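Local coordinates for protein yeast glycogen phosphorylase (Saccharomyces cerevisiae, PDB 1YGP) that belongs to the carbohydrate phosphorylase family of the GT-B clan and holds a bound pyridoxal-5'-phosphate, at residues 110-113 / 114-118; 699-702 / 703-707. All blocks are in the same frame, centred on the assembly; numbering follows the deposited sequence.

How the contacts relate
Both contacts are local, each made within one short helix, and their centres lie about 16 Å apart. As expected for the two-domain GT-B fold, contact 1 follows strand 98-102 of the mixed sheet, whereas contact 2 follows strand 688-693 of the parallel sheet. They meet where R110 CG packs against S699 OG at 3.3 Å. Two residues bridge them further: R520 forms a salt bridge with E702 and a weak hydrogen bond with the carbonyl of R110, while D158 is hydrogen-bonded to the hydroxyl of S699 and makes a long, weak ion pair with R110. Only contact 2 reaches pyridoxal-5'-phosphate, A701 standing about 4 Å from it; the side chain of R110 in contact 1 is about 11 Å from the bound pyridoxal-5'-phosphate.

Contact 1. Residues 110-113 / 114-118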
ATOM      1  N   ARG A 110     -11.529  13.558   8.871  1.00 10.12           N
ATOM      2  CA  ARG A 110     -10.644  12.737   9.687  1.00  9.67           C
ATOM      3  C   ARG A 110     -11.461  11.969  10.737  1.00 14.88           C
ATOM      4  O   ARG A 110     -12.250  12.495  11.549  1.00 14.92           O
ATOM      5  CB  ARG A 110      -9.659  13.537  10.447  1.00  7.77           C
ATOM      6  CG  ARG A 110      -8.768  14.477   9.699  1.00 18.55           C
ATOM      7  CD  ARG A 110      -7.980  15.219  10.793  1.00 20.63           C
ATOM      8  NE  ARG A 110      -6.851  15.932  10.239  1.00 20.38           N
ATOM      9  CZ  ARG A 110      -6.145  16.825  10.927  1.00 22.27           C
ATOM     10  NH1 ARG A 110      -6.415  17.155  12.184  1.00 20.99           N
ATOM     11  NH2 ARG A 110      -5.105  17.382  10.328  1.00 29.89           N
ATOM     12  N   ALA A 111     -11.185  10.667  10.756  1.00 13.24           N
ATOM     13  CA  ALA A 111     -11.929   9.748  11.584  1.00  6.28           C
ATOM     14  C   ALA A 111     -11.665   9.677  13.065  1.00  5.66           C
ATOM     15  O   ALA A 111     -12.649   9.520  13.786  1.00 11.80           O
ATOM     16  CB  ALA A 111     -11.759   8.361  11.039  1.00 13.44           C
ATOM     17  N   LEU A 112     -10.444   9.768  13.596  1.00  2.00           N
ATOM     18  CA  LEU A 112     -10.208   9.625  15.043  1.00  5.14           C
ATOM     19  C   LEU A 112     -11.073  10.432  16.004  1.00  4.28           C
ATOM     20  O   LEU A 112     -11.727   9.827  16.854  1.00  4.74           O
ATOM     21  CB  LEU A 112      -8.738   9.957  15.446  1.00  7.11           C
ATOM     22  CG  LEU A 112      -7.936   9.104  16.467  1.00  5.56           C
ATOM     23  CD1 LEU A 112      -6.715   9.868  16.920  1.00  5.01           C
ATOM     24  CD2 LEU A 112      -8.705   8.853  17.732  1.00  4.10           C
ATOM     25  N   ASP A 113     -11.170  11.759  15.947  1.00  4.74           N
ATOM     26  CA  ASP A 113     -11.871  12.435  17.032  1.00  6.79           C
ATOM     27  C   ASP A 113     -13.364  12.165  17.051  1.00  7.35           C
ATOM     28  O   ASP A 113     -14.000  12.042  18.102  1.00  3.28           O
ATOM     29  CB  ASP A 113     -11.627  13.896  16.924  1.00  8.31           C
ATOM     30  CG  ASP A 113     -11.865  14.666  18.196  1.00  9.05           C
ATOM     31  OD1 ASP A 113     -11.833  14.090  19.280  1.00  8.15           O
ATOM     32  OD2 ASP A 113     -12.056  15.873  18.078  1.00 17.22           O
ATOM     33  N   ASN A 114     -13.892  12.013  15.835  1.00  5.80           N
ATOM     34  CA  ASN A 114     -15.256  11.639  15.657  1.00  2.98           C
ATOM     35  C   ASN A 114     -15.485  10.310  16.355  1.00  4.83           C
ATOM     36  O   ASN A 114     -16.506  10.185  17.035  1.00  7.28           O
ATOM     37  CB  ASN A 114     -15.541  11.548  14.181  1.00  4.47           C
ATOM     38  CG  ASN A 114     -17.029  11.379  13.920  1.00  7.25           C
ATOM     39  OD1 ASN A 114     -17.453  10.298  13.537  1.00  7.07           O
ATOM     40  ND2 ASN A 114     -17.908  12.362  14.147  1.00  2.85           N
ATOM     41  N   ALA A 115     -14.560   9.348  16.285  1.00  5.07           N
ATOM     42  CA  ALA A 115     -14.714   8.079  16.991  1.00  7.28           C
ATOM     43  C   ALA A 115     -14.655   8.283  18.486  1.00  9.95           C
ATOM     44  O   ALA A 115     -15.378   7.630  19.233  1.00 17.27           O
ATOM     45  CB  ALA A 115     -13.627   7.080  16.678  1.00  2.00           C
ATOM     46  N   LEU A 116     -13.838   9.214  18.960  1.00 12.85           N
ATOM     47  CA  LEU A 116     -13.755   9.475  20.387  1.00 12.98           C
ATOM     48  C   LEU A 116     -15.049  10.043  20.972  1.00 11.33           C
ATOM     49  O   LEU A 116     -15.418   9.740  22.123  1.00 14.90           O
ATOM     50  CB  LEU A 116     -12.570  10.411  20.590  1.00  9.76           C
ATOM     51  CG  LEU A 116     -11.302   9.841  21.206  1.00 12.77           C
ATOM     52  CD1 LEU A 116     -10.880   8.582  20.476  1.00 19.07           C
ATOM     53  CD2 LEU A 116     -10.205  10.893  21.149  1.00 14.97           C
ATOM     54  N   ILE A 117     -15.726  10.896  20.198  1.00 10.85           N
ATOM     55  CA  ILE A 117     -16.996  11.501  20.585  1.00 11.21           C
ATOM     56  C   ILE A 117     -18.089  10.467  20.419  1.00 15.83           C
ATOM     57  O   ILE A 117     -18.862  10.295  21.352  1.00 24.26           O
ATOM     58  CB  ILE A 117     -17.293  12.753  19.706  1.00  6.32           C
ATOM     59  CG1 ILE A 117     -16.437  13.882  20.235  1.00  2.00           C
ATOM     60  CG2 ILE A 117     -18.762  13.164  19.722  1.00  2.85           C
ATOM     61  CD1 ILE A 117     -16.238  14.932  19.153  1.00  2.00           C
ATOM     62  N   ASN A 118     -18.208   9.723  19.325  1.00 15.85           N
ATOM     63  CA  ASN A 118     -19.289   8.777  19.194  1.00 14.94           C
ATOM     64  C   ASN A 118     -18.823   7.482  19.812  1.00 24.24           C
ATOM     65  O   ASN A 118     -18.685   6.460  19.121  1.00 28.81           O
ATOM     66  CB  ASN A 118     -19.610   8.543  17.756  1.00 14.43           C
ATOM     67  CG  ASN A 118     -20.071   9.788  17.079  1.00 12.93           C
ATOM     68  OD1 ASN A 118     -21.115  10.354  17.395  1.00 14.53           O
ATOM     69  ND2 ASN A 118     -19.257  10.252  16.150  1.00 11.11           N
TER
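L112 and L116, one helical turn apart, meet through single methyl branches, CD2 of L112 lying 3.5 Å from CD1 of L116 while the two side chains run at a slant to each other. They belong to the short alpha helix 111-117, and the contact illustrates the i to i+4 neighbourhood that such a helix creates. Beside this pair, D113 has CG anti to its backbone N (chi1 -160°), which carries the carboxylate forward, toward the C-terminal end of the helix, and leaves OD1 4.0 Å from L116 CB. The two side chains cross at about a right angle, and the touch is one of packing, since the polar hold on D113 lies elsewhere: OD2 forms a salt bridge with R135.

Beneath the side chains runs the regular backbone bonding. A115 N donates to A111 O at 3.2 Å, L116 N to L112 O at 3.0 Å and I117 N to D113 O at 2.9 Å. At the start of the helix, the N-H groups of A111 and L112 are each bonded to a different carboxylate oxygen of E156, a negative charge that probably suits the positive end of the helix dipole.

Further out, three other helices pack against this one: helix 149-153 meets L112, D113 and L116, helix 65-94 meets both leucines and A115, and helix 518-524 meets N114 and I117 through Q524. The helical backbone is left at N118, whose own N bonds N114 O at 2.9 Å. The same oxygen also receives a weak bond from the N118 side chain, ND2 standing 2.9 Å away with an N-H...O angle of only 120°.

Contact 2. Residues 699-702 / 703-707; sequences SKAE and IIIPA
With CG1 anti to its carbonyl carbon (chi1 -77°) and the chain extended beyond it (chi2 170°), I705 lies back along the helix and brings CD1 to 4.2 Å from the methyl CB of A701. I704 takes a similar course, its CG1 passing beside the carbonyl oxygen of K700.

That oxygen is gripped twice. I704 N bonds K700 O at 2.8 Å, nearly straight at 167°, whereas I703 N approaches the same K700 O from above the carbonyl plane at 2.9 Å. The N-H of I703 is itself shared, with a weak bond to S699 O at 3.2 Å. One residue on, I705 N reaches A701 O at 3.0 Å. P706 has no N-H to continue the series, and its ring carbon CD sits 3.3 Å from E702 O instead.

K700 NZ is hydrogen-bonded to the carbonyl oxygens of A694 and D695. I703 and I704 pack on helix 562-584, and I705 on helix 724-730. A701 touches pyridoxal-5'-phosphate, as part of a pocket that also includes Y696, N697 and V698. A ligand held where a parallel strand, here 688-693, gives way to its following helix is a familiar feature of Rossmann-like domains.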
ATOM      1  N   SER A 699     -11.038  19.447   7.752  1.00  8.52           N
ATOM      2  CA  SER A 699     -10.393  19.774   9.003  1.00  6.02           C
ATOM      3  C   SER A 699     -10.141  21.265   9.091  1.00 11.19           C
ATOM      4  O   SER A 699     -10.415  21.906  10.113  1.00 11.65           O
ATOM      5  CB  SER A 699      -9.130  18.962   9.046  1.00  2.00           C
ATOM      6  OG  SER A 699      -9.529  17.609   8.830  1.00  7.27           O
ATOM      7  N   LYS A 700      -9.725  21.842   7.962  1.00 12.07           N
ATOM      8  CA  LYS A 700      -9.531  23.269   7.894  1.00 12.47           C
ATOM      9  C   LYS A 700     -10.883  23.942   8.120  1.00 13.60           C
ATOM     10  O   LYS A 700     -10.990  24.871   8.917  1.00 12.23           O
ATOM     11  CB  LYS A 700      -8.953  23.600   6.544  1.00 10.86           C
ATOM     12  CG  LYS A 700      -7.553  23.006   6.397  1.00  9.20           C
ATOM     13  CD  LYS A 700      -6.616  24.085   5.898  1.00  7.48           C
ATOM     14  CE  LYS A 700      -5.254  23.522   5.592  1.00 11.56           C
ATOM     15  NZ  LYS A 700      -5.308  22.500   4.560  1.00 18.16           N
ATOM     16  N   ALA A 701     -11.964  23.420   7.537  1.00 17.17           N
ATOM     17  CA  ALA A 701     -13.302  23.966   7.719  1.00 17.09           C
ATOM     18  C   ALA A 701     -13.766  23.784   9.160  1.00 16.75           C
ATOM     19  O   ALA A 701     -14.551  24.604   9.644  1.00 19.75           O
ATOM     20  CB  ALA A 701     -14.301  23.267   6.795  1.00 15.68           C
ATOM     21  N   GLU A 702     -13.296  22.776   9.899  1.00 13.26           N
ATOM     22  CA  GLU A 702     -13.679  22.653  11.291  1.00 13.08           C
ATOM     23  C   GLU A 702     -12.958  23.710  12.117  1.00 15.44           C
ATOM     24  O   GLU A 702     -13.432  24.004  13.210  1.00 17.54           O
ATOM     25  CB  GLU A 702     -13.333  21.283  11.839  1.00 10.65           C
ATOM     26  CG  GLU A 702     -14.303  20.154  11.491  1.00 14.23           C
ATOM     27  CD  GLU A 702     -13.787  18.760  11.861  1.00 19.28           C
ATOM     28  OE1 GLU A 702     -13.299  18.553  12.972  1.00 24.77           O
ATOM     29  OE2 GLU A 702     -13.849  17.865  11.026  1.00 23.40           O
ATOM     30  N   ILE A 703     -11.832  24.301  11.668  1.00 14.27           N
ATOM     31  CA  ILE A 703     -11.171  25.359  12.418  1.00 11.01           C
ATOM     32  C   ILE A 703     -11.746  26.703  11.980  1.00 12.76           C
ATOM     33  O   ILE A 703     -12.055  27.563  12.812  1.00 16.70           O
ATOM     34  CB  ILE A 703      -9.639  25.319  12.170  1.00 12.04           C
ATOM     35  CG1 ILE A 703      -9.063  23.996  12.657  1.00 17.01           C
ATOM     36  CG2 ILE A 703      -8.941  26.440  12.931  1.00 14.11           C
ATOM     37  CD1 ILE A 703      -9.357  23.586  14.135  1.00 17.58           C
ATOM     38  N   ILE A 704     -11.937  26.863  10.664  1.00 10.29           N
ATOM     39  CA  ILE A 704     -12.422  28.091  10.043  1.00  7.16           C
ATOM     40  C   ILE A 704     -13.869  28.403  10.370  1.00 10.91           C
ATOM     41  O   ILE A 704     -14.119  29.521  10.820  1.00 16.36           O
ATOM     42  CB  ILE A 704     -12.240  27.999   8.517  1.00  2.16           C
ATOM     43  CG1 ILE A 704     -10.765  28.015   8.230  1.00  2.00           C
ATOM     44  CG2 ILE A 704     -12.939  29.142   7.787  1.00  6.69           C
ATOM     45  CD1 ILE A 704     -10.416  27.890   6.746  1.00 11.16           C
ATOM     46  N   ILE A 705     -14.847  27.509  10.200  1.00  9.30           N
ATOM     47  CA  ILE A 705     -16.226  27.861  10.495  1.00  9.33           C
ATOM     48  C   ILE A 705     -16.520  28.356  11.926  1.00 11.80           C
ATOM     49  O   ILE A 705     -17.082  29.454  12.007  1.00 14.48           O
ATOM     50  CB  ILE A 705     -17.070  26.634  10.075  1.00  3.61           C
ATOM     51  CG1 ILE A 705     -17.142  26.742   8.564  1.00  2.17           C
ATOM     52  CG2 ILE A 705     -18.454  26.563  10.714  1.00  2.00           C
ATOM     53  CD1 ILE A 705     -17.708  25.576   7.742  1.00  7.46           C
ATOM     54  N   PRO A 706     -16.192  27.775  13.091  1.00 10.84           N
ATOM     55  CA  PRO A 706     -16.523  28.360  14.401  1.00 10.40           C
ATOM     56  C   PRO A 706     -15.866  29.719  14.701  1.00 12.11           C
ATOM     57  O   PRO A 706     -16.200  30.355  15.706  1.00  6.18           O
ATOM     58  CB  PRO A 706     -16.127  27.294  15.404  1.00  4.96           C
ATOM     59  CG  PRO A 706     -16.139  26.026  14.592  1.00 10.74           C
ATOM     60  CD  PRO A 706     -15.551  26.479  13.257  1.00 10.37           C
ATOM     61  N   ALA A 707     -14.890  30.145  13.883  1.00 11.05           N
ATOM     62  CA  ALA A 707     -14.203  31.408  14.048  1.00 10.31           C
ATOM     63  C   ALA A 707     -14.893  32.516  13.283  1.00 15.88           C
ATOM     64  O   ALA A 707     -14.525  33.691  13.378  1.00 17.72           O
ATOM     65  CB  ALA A 707     -12.808  31.328  13.504  1.00 10.42           C
TER